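Side-chain contacts in aspartate carbamoyltransferase (Leishmania major, PDB 7K46), which probably transfers the carbamoyl group of carbamoyl phosphate to aspartate, the reaction that feeds aspartate into pyrimidine synthesis: residues 7-12 / 23-28; 74-79 / 321-326; 149-154 / 311-316; 225-230 / 273-278; 240-245 / 292-297. All coordinates share one frame; numbering follows the deposited sequence. Where two conformers were deposited one is given.

Contact 1: 7-12 / 23-28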
# COMPACT_ATOMS: atom_id res chain seq x y z
N VAL A 7 -28.21 0.18 5.69
CA VAL A 7 -28.80 0.59 6.96
C VAL A 7 -28.84 2.12 6.94
O VAL A 7 -27.82 2.79 7.11
CB VAL A 7 -28.03 0.06 8.17
CG1 VAL A 7 -28.75 0.46 9.48
CG2 VAL A 7 -27.90 -1.47 8.08
N ALA A 8 -30.04 2.68 6.72
CA ALA A 8 -30.15 4.09 6.36
C ALA A 8 -29.63 5.02 7.45
O ALA A 8 -29.14 6.11 7.15
CB ALA A 8 -31.60 4.42 6.01
N SER A 9 -29.73 4.62 8.72
CA SER A 9 -29.30 5.52 9.80
C SER A 9 -27.81 5.80 9.76
O SER A 9 -27.37 6.79 10.36
CB SER A 9 -29.68 4.94 11.16
OG SER A 9 -29.04 3.70 11.36
N LEU A 10 -27.02 4.96 9.09
CA LEU A 10 -25.58 5.21 9.00
C LEU A 10 -25.18 6.12 7.85
O LEU A 10 -24.00 6.47 7.76
CB LEU A 10 -24.81 3.88 8.86
CG LEU A 10 -24.58 3.08 10.15
CD1 LEU A 10 -25.86 2.40 10.62
CD2 LEU A 10 -23.48 2.05 9.98
N LYS A 11 -26.10 6.49 6.97
CA LYS A 11 -25.71 7.19 5.75
C LYS A 11 -24.97 8.49 6.07
O LYS A 11 -25.50 9.36 6.77
CB LYS A 11 -26.94 7.48 4.89
CG LYS A 11 -26.60 8.21 3.58
CD LYS A 11 -27.85 8.63 2.81
CE LYS A 11 -27.48 9.31 1.49
NZ LYS A 11 -28.67 9.74 0.71
N GLY A 12 -23.74 8.60 5.57
CA GLY A 12 -22.94 9.80 5.74
C GLY A 12 -22.50 10.10 7.16
O GLY A 12 -22.08 11.22 7.43
N ARG A 23 -30.71 -1.04 19.04
CA ARG A 23 -30.81 -2.48 18.80
C ARG A 23 -31.29 -2.75 17.38
O ARG A 23 -30.77 -3.65 16.71
CB ARG A 23 -31.75 -3.12 19.83
CG ARG A 23 -32.16 -4.56 19.51
CD ARG A 23 -30.97 -5.52 19.48
NE ARG A 23 -31.41 -6.89 19.18
CZ ARG A 23 -31.79 -7.77 20.09
NH1 ARG A 23 -31.77 -7.50 21.38
NH2 ARG A 23 -32.23 -8.96 19.69
N ALA A 24 -32.23 -1.94 16.88
CA ALA A 24 -32.70 -2.10 15.50
C ALA A 24 -31.57 -1.90 14.50
O ALA A 24 -31.48 -2.64 13.51
CB ALA A 24 -33.85 -1.13 15.21
N ASP A 25 -30.70 -0.89 14.72
CA ASP A 25 -29.53 -0.69 13.86
C ASP A 25 -28.64 -1.93 13.86
O ASP A 25 -28.12 -2.35 12.82
CB ASP A 25 -28.68 0.50 14.33
CG ASP A 25 -29.36 1.85 14.18
OD1 ASP A 25 -30.20 2.07 13.27
OD2 ASP A 25 -29.00 2.74 15.00
N ILE A 26 -28.40 -2.49 15.05
CA ILE A 26 -27.52 -3.65 15.17
C ILE A 26 -28.13 -4.85 14.46
O ILE A 26 -27.43 -5.56 13.71
CB ILE A 26 -27.23 -3.93 16.66
CG1 ILE A 26 -26.44 -2.76 17.27
CG2 ILE A 26 -26.46 -5.26 16.82
CD1 ILE A 26 -26.31 -2.84 18.78
N ASP A 27 -29.42 -5.10 14.69
CA ASP A 27 -30.13 -6.16 13.96
C ASP A 27 -29.94 -5.99 12.46
O ASP A 27 -29.67 -6.96 11.74
CB ASP A 27 -31.63 -6.15 14.27
CG ASP A 27 -31.97 -6.52 15.71
OD1 ASP A 27 -31.15 -7.17 16.38
OD2 ASP A 27 -33.09 -6.17 16.14
N ALA A 28 -30.11 -4.76 11.97
CA ALA A 28 -30.05 -4.52 10.53
C ALA A 28 -28.63 -4.72 10.01
O ALA A 28 -28.44 -5.27 8.92
CB ALA A 28 -30.55 -3.11 10.22
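V7, just before the 3-10 turn 8-10 near the N-terminus, and S9 within it meet A28 and D25 on the first turns of helix 23-41, which belongs to the carbamoyl-phosphate-binding half of the transcarbamoylase fold. The dense part is apolar. V7 directs CG2 at the methyl of A28, with V7 CG2 and A28 CB 3.8 Å apart, and its other branch also reaches that methyl, V7 CG1 lying 4.1 Å from A28 CB. Both branches of V7 thus meet A28, CG2 the nearer, while L29 and L32 farther along the same helix add to its buried surroundings. L10, at the end of the turn, packs on L29 and on I321 and V325 of helix 309-326.

Toward solvent the contact thins to one polar link. The first torsion of S9, 61°, holds OG between its backbone N and carbonyl carbon, where it faces the carboxylate of D25. D25 in turn uses OD2 to accept from the backbone N of S22, the residue just before the helix, as the third residue does in a capping box. The carboxylate is thus gripped at both oxygens, one tying down the helix start and the other the turn. The 2.8 Å hydrogen bond from S9 OG to D25 OD1 arrives steeply from above the carboxylate plane, 64° out of it.

Contact 2: 74-79 / 321-326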
# COMPACT_ATOMS: atom_id res chain seq x y z
N MET A 74 -12.30 -2.90 -0.51
CA MET A 74 -12.04 -3.39 -1.86
C MET A 74 -13.08 -4.41 -2.32
O MET A 74 -13.39 -4.48 -3.51
CB MET A 74 -10.63 -3.98 -1.93
CG MET A 74 -9.56 -2.92 -1.66
SD MET A 74 -7.89 -3.62 -1.69
CE MET A 74 -6.92 -2.21 -1.11
N ARG A 75 -13.63 -5.20 -1.40
CA ARG A 75 -14.68 -6.15 -1.76
C ARG A 75 -16.03 -5.49 -1.98
O ARG A 75 -16.99 -6.17 -2.35
CB ARG A 75 -14.79 -7.23 -0.68
CG ARG A 75 -13.58 -8.19 -0.64
CD ARG A 75 -13.85 -9.32 0.34
NE ARG A 75 -12.78 -10.31 0.35
CZ ARG A 75 -12.68 -11.32 -0.49
NH1 ARG A 75 -13.55 -11.48 -1.49
NH2 ARG A 75 -11.68 -12.19 -0.36
N LEU A 76 -16.13 -4.18 -1.76
CA LEU A 76 -17.28 -3.39 -2.19
C LEU A 76 -17.00 -2.65 -3.49
O LEU A 76 -17.85 -1.87 -3.95
CB LEU A 76 -17.68 -2.39 -1.09
CG LEU A 76 -18.17 -3.06 0.20
CD1 LEU A 76 -18.27 -2.04 1.33
CD2 LEU A 76 -19.51 -3.78 -0.01
N GLY A 77 -15.83 -2.88 -4.10
CA GLY A 77 -15.42 -2.18 -5.29
C GLY A 77 -14.68 -0.88 -5.05
O GLY A 77 -14.27 -0.23 -6.02
N GLY A 78 -14.48 -0.48 -3.79
CA GLY A 78 -13.84 0.78 -3.50
C GLY A 78 -12.32 0.71 -3.58
O GLY A 78 -11.72 -0.35 -3.73
N SER A 79 -11.70 1.89 -3.47
CA SER A 79 -10.25 2.07 -3.53
C SER A 79 -9.71 2.44 -2.16
O SER A 79 -10.42 3.02 -1.34
CB SER A 79 -9.89 3.19 -4.52
OG SER A 79 -10.31 2.86 -5.83
N ILE A 321 -21.06 -1.95 7.26
CA ILE A 321 -20.96 -0.58 7.75
C ILE A 321 -20.54 0.37 6.64
O ILE A 321 -21.18 1.40 6.41
CB ILE A 321 -19.99 -0.52 8.95
CG1 ILE A 321 -20.61 -1.24 10.17
CG2 ILE A 321 -19.67 0.95 9.32
CD1 ILE A 321 -19.64 -1.49 11.30
N LEU A 322 -19.44 0.05 5.94
CA LEU A 322 -18.96 0.95 4.89
C LEU A 322 -20.01 1.13 3.80
O LEU A 322 -20.23 2.25 3.31
CB LEU A 322 -17.66 0.43 4.28
CG LEU A 322 -16.43 0.39 5.19
CD1 LEU A 322 -15.33 -0.45 4.56
CD2 LEU A 322 -15.93 1.80 5.50
N PHE A 323 -20.67 0.04 3.40
CA PHE A 323 -21.73 0.11 2.40
C PHE A 323 -22.85 1.05 2.84
O PHE A 323 -23.37 1.83 2.04
CB PHE A 323 -22.27 -1.30 2.17
CG PHE A 323 -23.39 -1.39 1.17
CD1 PHE A 323 -23.12 -1.50 -0.19
CD2 PHE A 323 -24.72 -1.42 1.59
CE1 PHE A 323 -24.15 -1.60 -1.11
CE2 PHE A 323 -25.75 -1.53 0.67
CZ PHE A 323 -25.47 -1.61 -0.68
N SER A 324 -23.22 0.98 4.12
CA SER A 324 -24.31 1.80 4.62
C SER A 324 -23.88 3.25 4.75
O SER A 324 -24.66 4.17 4.45
CB SER A 324 -24.80 1.24 5.96
OG SER A 324 -25.29 -0.09 5.81
N VAL A 325 -22.64 3.48 5.19
CA VAL A 325 -22.15 4.85 5.35
C VAL A 325 -22.08 5.56 3.99
O VAL A 325 -22.49 6.73 3.86
CB VAL A 325 -20.78 4.84 6.05
CG1 VAL A 325 -20.10 6.22 5.94
CG2 VAL A 325 -20.95 4.43 7.53
N LEU A 326 -21.62 4.86 2.96
CA LEU A 326 -21.27 5.49 1.69
C LEU A 326 -22.29 5.29 0.58
O LEU A 326 -22.15 5.91 -0.48
CB LEU A 326 -19.91 4.97 1.21
CG LEU A 326 -18.75 5.46 2.07
CD1 LEU A 326 -17.43 4.84 1.58
CD2 LEU A 326 -18.68 6.99 2.06
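L76 pushes one methyl against helix 309-326, where the backbone passes from L322 to F323. L76 CD1 does the touching: it lies 3.8 Å from F323 N and 3.9 Å from L322 CB, with F323 CB a little farther off, 4.2 Å from L76 CD1. The leucine thus rests on the helix surface and on the roots of two side chains rather than on their ends, and it crosses the side chain of L322 at a slant. Its second methyl, CD2, approaches the ring of F323 obliquely. All three residues are buried, and the contact is van der Waals packing, apolar side chains on one another and on the helix backbone.

The next shell fixes these groups. CG of L76 stands opposite its own carbonyl carbon (chi1 -64°), which projects the branched end at the helix. The backbone beneath it is shaped by a type I turn from M74 to G77, and G77, with its positive phi of 88°, completes a Schellman motif that ends helix 63-74. L49 and M319 also pack on L76. A72 lies against L322, while M36, F4 and T48 line the side chain of F323.

Farther out, R75 forms a salt bridge with D108 of the second subunit, so the same turn serves the trimer interface. The chain then enters strand 79-80, the outermost strand, within this chain, of the parallel sheet, beside strand 53-58. Helix 309-326 packs on helix 23-41 through I321 on L29 and S324 on L32, and R75 of the turn reaches I40 of the same helix.

Contact 3: 149-154 / 311-316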
# COMPACT_ATOMS: atom_id res chain seq x y z
N ILE A 149 -20.55 -9.13 18.39
CA ILE A 149 -21.99 -9.42 18.46
C ILE A 149 -22.41 -10.27 17.28
O ILE A 149 -23.17 -11.25 17.42
CB ILE A 149 -22.80 -8.12 18.53
CG1 ILE A 149 -22.56 -7.41 19.86
CG2 ILE A 149 -24.28 -8.39 18.31
CD1 ILE A 149 -23.25 -6.07 19.90
N LEU A 150 -21.96 -9.91 16.07
CA LEU A 150 -22.27 -10.70 14.88
C LEU A 150 -21.80 -12.14 15.04
O LEU A 150 -22.52 -13.08 14.67
CB LEU A 150 -21.64 -10.07 13.64
CG LEU A 150 -21.72 -10.89 12.35
CD1 LEU A 150 -23.17 -11.22 11.97
CD2 LEU A 150 -21.02 -10.13 11.23
N THR A 151 -20.59 -12.34 15.57
CA THR A 151 -20.05 -13.68 15.74
C THR A 151 -20.96 -14.51 16.64
O THR A 151 -21.30 -15.66 16.31
CB THR A 151 -18.64 -13.62 16.31
OG1 THR A 151 -17.79 -12.88 15.42
CG2 THR A 151 -18.06 -15.04 16.47
N ILE A 152 -21.36 -13.96 17.78
CA ILE A 152 -22.25 -14.69 18.67
C ILE A 152 -23.54 -15.04 17.95
O ILE A 152 -23.98 -16.19 17.93
CB ILE A 152 -22.53 -13.87 19.95
CG1 ILE A 152 -21.24 -13.64 20.73
CG2 ILE A 152 -23.56 -14.58 20.83
CD1 ILE A 152 -21.38 -12.64 21.85
N HIS A 153 -24.15 -14.04 17.30
CA HIS A 153 -25.44 -14.27 16.64
C HIS A 153 -25.33 -15.32 15.54
O HIS A 153 -26.19 -16.20 15.41
CB HIS A 153 -25.98 -12.97 16.06
CG HIS A 153 -27.29 -13.14 15.36
ND1 HIS A 153 -28.50 -12.95 15.99
CD2 HIS A 153 -27.58 -13.51 14.09
CE1 HIS A 153 -29.48 -13.19 15.14
NE2 HIS A 153 -28.95 -13.53 13.98
N ALA A 154 -24.28 -15.23 14.73
CA ALA A 154 -24.12 -16.16 13.62
C ALA A 154 -23.79 -17.56 14.10
O ALA A 154 -24.25 -18.55 13.52
CB ALA A 154 -23.04 -15.65 12.67
N MET A 311 -12.85 -13.29 12.95
CA MET A 311 -12.21 -12.30 12.08
C MET A 311 -12.92 -12.17 10.75
O MET A 311 -12.96 -11.07 10.18
CB MET A 311 -10.74 -12.66 11.85
CG MET A 311 -9.87 -12.40 13.08
SD MET A 311 -8.14 -12.74 12.75
CE MET A 311 -8.09 -14.53 12.86
N ARG A 312 -13.47 -13.27 10.22
CA ARG A 312 -14.20 -13.20 8.96
C ARG A 312 -15.54 -12.51 9.16
O ARG A 312 -15.99 -11.73 8.30
CB ARG A 312 -14.36 -14.60 8.37
CG ARG A 312 -15.02 -14.61 6.99
CD ARG A 312 -14.54 -15.80 6.17
NE ARG A 312 -15.13 -15.87 4.84
CZ ARG A 312 -14.57 -15.36 3.75
NH1 ARG A 312 -13.47 -14.63 3.82
NH2 ARG A 312 -15.13 -15.60 2.56
N TYR A 313 -16.21 -12.75 10.29
CA TYR A 313 -17.36 -11.91 10.62
C TYR A 313 -16.97 -10.44 10.69
O TYR A 313 -17.75 -9.58 10.29
CB TYR A 313 -18.00 -12.37 11.93
CG TYR A 313 -18.64 -13.74 11.82
CD1 TYR A 313 -19.67 -13.97 10.92
CD2 TYR A 313 -18.21 -14.79 12.63
CE1 TYR A 313 -20.26 -15.23 10.81
CE2 TYR A 313 -18.79 -16.05 12.53
CZ TYR A 313 -19.82 -16.26 11.62
OH TYR A 313 -20.39 -17.51 11.54
N GLY A 314 -15.75 -10.14 11.15
CA GLY A 314 -15.29 -8.76 11.14
C GLY A 314 -15.23 -8.16 9.74
O GLY A 314 -15.62 -7.01 9.52
N LEU A 315 -14.76 -8.95 8.76
CA LEU A 315 -14.77 -8.48 7.37
C LEU A 315 -16.18 -8.10 6.93
O LEU A 315 -16.40 -7.01 6.38
CB LEU A 315 -14.20 -9.57 6.45
CG LEU A 315 -14.39 -9.32 4.94
CD1 LEU A 315 -13.52 -8.15 4.46
CD2 LEU A 315 -14.08 -10.59 4.14
N PHE A 316 -17.16 -8.97 7.17
CA PHE A 316 -18.49 -8.69 6.64
C PHE A 316 -19.23 -7.61 7.43
O PHE A 316 -20.00 -6.83 6.84
CB PHE A 316 -19.27 -9.99 6.55
CG PHE A 316 -18.71 -10.93 5.50
CD1 PHE A 316 -18.69 -10.54 4.17
CD2 PHE A 316 -18.17 -12.15 5.85
CE1 PHE A 316 -18.15 -11.37 3.20
CE2 PHE A 316 -17.63 -12.99 4.90
CZ PHE A 316 -17.62 -12.59 3.56
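Y313 turns its ring onto helix 142-156 with CG opposite its own carbonyl carbon (chi1 -67°), and L150 answers with CG opposite its backbone N (chi1 172°), so that their side chains cross at about a right angle. Here the two long helices that join the domains of the transcarbamoylase fold pack on one another. The axes of segments 149-154 and 311-316 come within 9.1 Å and their directions differ by 112°. Y313 takes part in every close contact between the two segments.

Y313 fits against three residues of the opposing helix, L150, T151 and A154, spaced as neighbours on one helical face. L150 touches the base of the side chain, with L150 CD2 3.8 Å from Y313 CB, and the same methyl lies 3.4 Å from Y313 O. T151 sits by CD2, T151 OG1 being 3.4 Å from Y313 CD2. That hydroxyl is satisfied within its own helix by the carbonyl of L147, so it meets the ring as a packing atom.

Beyond the ring, Y313 OH bonds to E155 OE2, which fixes the phenol at its polar end on the very helix it packs against. L150 also leans on A33 of helix 23-41. The methyl of A154 comes up obliquely at the phenol end, A154 CB standing 3.4 Å from Y313 CE1 and equally 3.4 Å from Y313 OH.

Contact 4: 225-230 / 273-278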
# COMPACT_ATOMS: atom_id res chain seq x y z
N SER A 225 -12.62 -15.22 40.45
CA SER A 225 -11.21 -15.05 40.13
C SER A 225 -10.68 -16.12 39.18
O SER A 225 -9.50 -16.06 38.79
CB SER A 225 -10.36 -15.03 41.41
OG SER A 225 -10.43 -16.28 42.08
N GLY A 226 -11.49 -17.10 38.80
CA GLY A 226 -11.03 -18.13 37.90
C GLY A 226 -12.20 -18.92 37.36
O GLY A 226 -13.31 -18.86 37.88
N LEU A 227 -11.92 -19.65 36.28
CA LEU A 227 -12.90 -20.57 35.71
C LEU A 227 -12.99 -21.82 36.57
O LEU A 227 -12.03 -22.23 37.22
CB LEU A 227 -12.51 -20.95 34.28
CG LEU A 227 -12.52 -19.84 33.24
CD1 LEU A 227 -11.86 -20.29 31.92
CD2 LEU A 227 -13.95 -19.36 33.00
N THR A 228 -14.18 -22.41 36.59
CA THR A 228 -14.48 -23.66 37.27
C THR A 228 -15.33 -24.49 36.33
O THR A 228 -15.94 -23.95 35.40
CB THR A 228 -15.24 -23.43 38.58
OG1 THR A 228 -16.54 -22.91 38.26
CG2 THR A 228 -14.51 -22.45 39.49
N PRO A 229 -15.41 -25.81 36.55
CA PRO A 229 -16.29 -26.62 35.70
C PRO A 229 -17.73 -26.14 35.70
O PRO A 229 -18.40 -26.22 34.67
CB PRO A 229 -16.16 -28.03 36.31
CG PRO A 229 -14.83 -28.03 36.95
CD PRO A 229 -14.67 -26.64 37.52
N GLU A 230 -18.21 -25.63 36.84
CA GLU A 230 -19.59 -25.16 36.92
C GLU A 230 -19.81 -23.92 36.08
O GLU A 230 -20.82 -23.81 35.37
CB GLU A 230 -19.97 -24.90 38.38
CG GLU A 230 -20.03 -26.15 39.25
CD GLU A 230 -18.65 -26.73 39.60
OE1 GLU A 230 -17.65 -25.98 39.63
OE2 GLU A 230 -18.58 -27.95 39.84
N LYS A 273 -8.07 -27.77 26.00
CA LYS A 273 -8.91 -28.94 25.81
C LYS A 273 -9.45 -29.46 27.14
O LYS A 273 -10.62 -29.82 27.24
CB LYS A 273 -8.14 -30.03 25.07
CG LYS A 273 -8.97 -31.24 24.68
CD LYS A 273 -8.18 -32.25 23.82
CE LYS A 273 -7.18 -33.05 24.65
NZ LYS A 273 -6.53 -34.15 23.87
N ALA A 274 -8.60 -29.48 28.17
CA ALA A 274 -9.06 -29.94 29.48
C ALA A 274 -10.20 -29.07 30.00
O ALA A 274 -11.17 -29.58 30.57
CB ALA A 274 -7.89 -29.94 30.47
N ARG A 275 -10.09 -27.75 29.80
CA ARG A 275 -11.15 -26.85 30.25
C ARG A 275 -12.45 -27.09 29.49
O ARG A 275 -13.54 -27.02 30.07
CB ARG A 275 -10.70 -25.40 30.09
CG ARG A 275 -11.69 -24.39 30.68
CD ARG A 275 -11.45 -24.23 32.17
NE ARG A 275 -10.20 -23.52 32.41
CZ ARG A 275 -9.61 -23.43 33.59
NH1 ARG A 275 -10.12 -24.01 34.66
NH2 ARG A 275 -8.47 -22.75 33.70
N LEU A 276 -12.36 -27.35 28.19
CA LEU A 276 -13.58 -27.53 27.40
C LEU A 276 -14.26 -28.86 27.64
O LEU A 276 -15.34 -29.09 27.09
CB LEU A 276 -13.27 -27.39 25.91
CG LEU A 276 -13.07 -25.98 25.37
CD1 LEU A 276 -13.14 -26.01 23.84
CD2 LEU A 276 -14.10 -25.00 25.93
N ALA A 277 -13.66 -29.75 28.44
CA ALA A 277 -14.30 -31.03 28.75
C ALA A 277 -15.64 -30.81 29.44
O ALA A 277 -16.55 -31.65 29.32
CB ALA A 277 -13.39 -31.89 29.61
N HIS A 278 -15.80 -29.71 30.17
CA HIS A 278 -17.03 -29.40 30.87
C HIS A 278 -17.94 -28.44 30.11
O HIS A 278 -19.01 -28.10 30.61
CB HIS A 278 -16.72 -28.82 32.25
CG HIS A 278 -15.98 -29.77 33.15
ND1 HIS A 278 -14.62 -29.71 33.33
CD2 HIS A 278 -16.42 -30.80 33.91
CE1 HIS A 278 -14.25 -30.67 34.17
NE2 HIS A 278 -15.32 -31.34 34.54
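R275 lies across L227, joining the loop that follows strand 220-224, an outermost strand of the five-stranded parallel sheet in the Rossmann-like aspartate-binding domain, to the short, weakly bonded helical turn 273-276. From CB the arginine chain starts extended, CG opposite the backbone N, then bends at chi2 (83°) and again at chi3 (71°), curling its end back over the leucine. R275 CD touches first, 4.0 Å from L227 CD1. R275 NE follows, 3.7 Å from L227 CD1, while its hydrogen goes to L270 O. CZ then passes over L227 CB, which sits 3.7 Å above the guanidinium plane of R275, offset toward the rim. At the tip NH1 approaches L227 O, and NH2 makes a weak bond to A267 O. The guanidinium is therefore positioned by backbone carbonyls of the preceding loop and helix while the leucine supports one face.

Nearer solvent, T228 OG1 caps I231 N at the start of helix 229-234, and P229, the first residue of that helix, faces H278. The two side chains lie side by side, pointing the same way. This is a CH-pi contact: P229 CB stands 3.6 Å from the centroid of the H278 ring, only 8° off its normal.

Contact 5: 240-245 / 292-297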
# COMPACT_ATOMS: atom_id res chain seq x y z
N ALA A 240 -12.36 -14.70 25.81
CA ALA A 240 -11.05 -14.56 26.43
C ALA A 240 -10.31 -13.34 25.88
O ALA A 240 -10.51 -12.93 24.73
CB ALA A 240 -10.21 -15.82 26.20
N THR A 241 -9.44 -12.77 26.72
CA THR A 241 -8.60 -11.65 26.31
C THR A 241 -7.20 -11.86 26.86
O THR A 241 -6.98 -12.66 27.78
CB THR A 241 -9.15 -10.29 26.79
OG1 THR A 241 -9.21 -10.28 28.22
CG2 THR A 241 -10.55 -10.02 26.22
N ARG A 242 -6.27 -11.10 26.31
CA ARG A 242 -4.85 -11.22 26.61
C ARG A 242 -4.50 -10.45 27.89
O ARG A 242 -4.85 -9.28 28.03
CB ARG A 242 -4.04 -10.67 25.43
CG ARG A 242 -2.65 -11.21 25.30
CD ARG A 242 -1.88 -10.47 24.22
NE ARG A 242 -1.33 -9.22 24.73
CZ ARG A 242 -0.15 -8.74 24.38
NH1 ARG A 242 0.62 -9.35 23.49
NH2 ARG A 242 0.28 -7.61 24.94
N LEU A 243 -3.78 -11.11 28.81
CA LEU A 243 -3.23 -10.48 30.00
C LEU A 243 -1.84 -9.93 29.71
O LEU A 243 -0.91 -10.71 29.46
CB LEU A 243 -3.14 -11.47 31.16
CG LEU A 243 -4.30 -11.77 32.12
CD1 LEU A 243 -4.59 -10.58 33.00
CD2 LEU A 243 -5.52 -12.20 31.33
N GLN A 244 -1.68 -8.61 29.78
CA GLN A 244 -0.37 -7.98 29.62
C GLN A 244 0.16 -7.54 30.98
O GLN A 244 -0.61 -7.07 31.83
CB GLN A 244 -0.46 -6.78 28.67
N LYS A 245 1.46 -7.68 31.18
CA LYS A 245 2.09 -7.22 32.42
C LYS A 245 1.95 -5.71 32.59
O LYS A 245 2.93 -4.97 32.56
CB LYS A 245 3.57 -7.61 32.47
CG LYS A 245 3.83 -9.09 32.68
CD LYS A 245 5.32 -9.39 32.79
CE LYS A 245 5.85 -9.11 34.18
NZ LYS A 245 6.03 -10.36 34.96
N VAL A 292 -1.72 -14.87 23.48
CA VAL A 292 -0.43 -15.47 23.80
C VAL A 292 -0.72 -16.93 24.15
O VAL A 292 -1.02 -17.73 23.26
CB VAL A 292 0.29 -14.73 24.95
CG1 VAL A 292 1.73 -15.23 25.09
CG2 VAL A 292 0.29 -13.23 24.69
N ASP A 293 -0.67 -17.27 25.44
CA ASP A 293 -0.85 -18.63 25.90
C ASP A 293 -2.19 -18.86 26.59
O ASP A 293 -2.46 -19.99 27.02
CB ASP A 293 0.29 -19.01 26.86
CG ASP A 293 0.65 -17.89 27.83
OD1 ASP A 293 -0.12 -16.90 27.96
OD2 ASP A 293 1.72 -18.00 28.48
N GLU A 294 -3.02 -17.82 26.73
CA GLU A 294 -4.27 -17.93 27.49
C GLU A 294 -5.33 -18.73 26.74
O GLU A 294 -6.40 -19.02 27.31
CB GLU A 294 -4.81 -16.53 27.82
CG GLU A 294 -5.31 -15.73 26.62
CD GLU A 294 -4.20 -15.02 25.85
OE1 GLU A 294 -3.00 -15.29 26.10
OE2 GLU A 294 -4.53 -14.17 24.99
N LEU A 295 -5.06 -19.07 25.49
CA LEU A 295 -5.95 -19.86 24.66
C LEU A 295 -5.09 -20.90 23.95
O LEU A 295 -4.34 -20.55 23.04
CB LEU A 295 -6.68 -18.96 23.67
CG LEU A 295 -7.70 -19.46 22.67
CD1 LEU A 295 -8.78 -20.23 23.37
CD2 LEU A 295 -8.28 -18.25 21.94
N SER A 296 -5.17 -22.16 24.39
CA SER A 296 -4.26 -23.17 23.88
C SER A 296 -4.54 -23.50 22.41
O SER A 296 -5.69 -23.49 21.96
CB SER A 296 -4.33 -24.45 24.71
OG SER A 296 -3.51 -25.46 24.15
N THR A 297 -3.47 -23.82 21.67
CA THR A 297 -3.67 -24.34 20.33
C THR A 297 -4.34 -25.71 20.33
O THR A 297 -4.79 -26.16 19.27
CB THR A 297 -2.34 -24.45 19.58
OG1 THR A 297 -1.47 -25.33 20.31
CG2 THR A 297 -1.68 -23.09 19.45
O HOH W 1 -2.15 -13.42 27.76
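E294 folds back on its own loop so that its carboxylate lies against the start of R242. Its first torsion, 69°, places CG between the backbone N and the carbonyl carbon, and a further bend at chi2 brings the carboxylate round to V292. There E294 OE1 accepts from V292 N at 2.9 Å, and E294 OE2 receives a weak bond from the same nitrogen. H287 NE2 also bonds to OE2, while a water donates to E294 OE1 at 2.6 Å and accepts from L243 N, so both oxygens are held and the carboxylate is pinned in its rotation.

R242 reaches over this group without pairing with it. E294 OE2 lies 3.4 Å from R242 CA and 3.5 Å from R242 CG. A bend at chi3 (83°) then carries the guanidinium away, R242 NE being 5.9 Å from E294 OE2, with the guanidinium and carboxylate planes 82° apart. The opposite charges may still attract weakly. V292 crosses the middle of the arginine chain at a slant, V292 CG2 standing 3.5 Å from R242 CD.

In related carbamoyltransferases, the HPLPR motif that begins at H287 and the loop that starts near R242 both border the aspartate site, and the same is probable here. The stretch 246-258 is unmodelled, consistent with a mobile loop. The two segments follow strands 237-240 and 284-286, adjacent in the parallel sheet, and lead toward helices 262-269 and 309-326 respectively.

In the fold
Contacts 1, 2 and 3 form one continuous region: the N-terminal turn of contact 1 bonds to helix 309-326 of contact 2 through G12 and V325, I26 packs on I149 of contact 3, and contacts 2 and 3, about 17 Å apart between centres, share helix 309-326. Contact 1 closes first along the chain; contact 2 then spans a loop in which contact 3 is nested, and contacts 4 and 5 lie inside both. Those two alternate in the aspartate-binding domain, centres about 15 Å apart, beyond the chain's centre from contacts 1 and 2. Helix 309-326 thus returns the chain to the carbamoyl-phosphate-binding domain, joining the halves between which, with help from a neighbouring subunit, enzymes of this family hold their substrates.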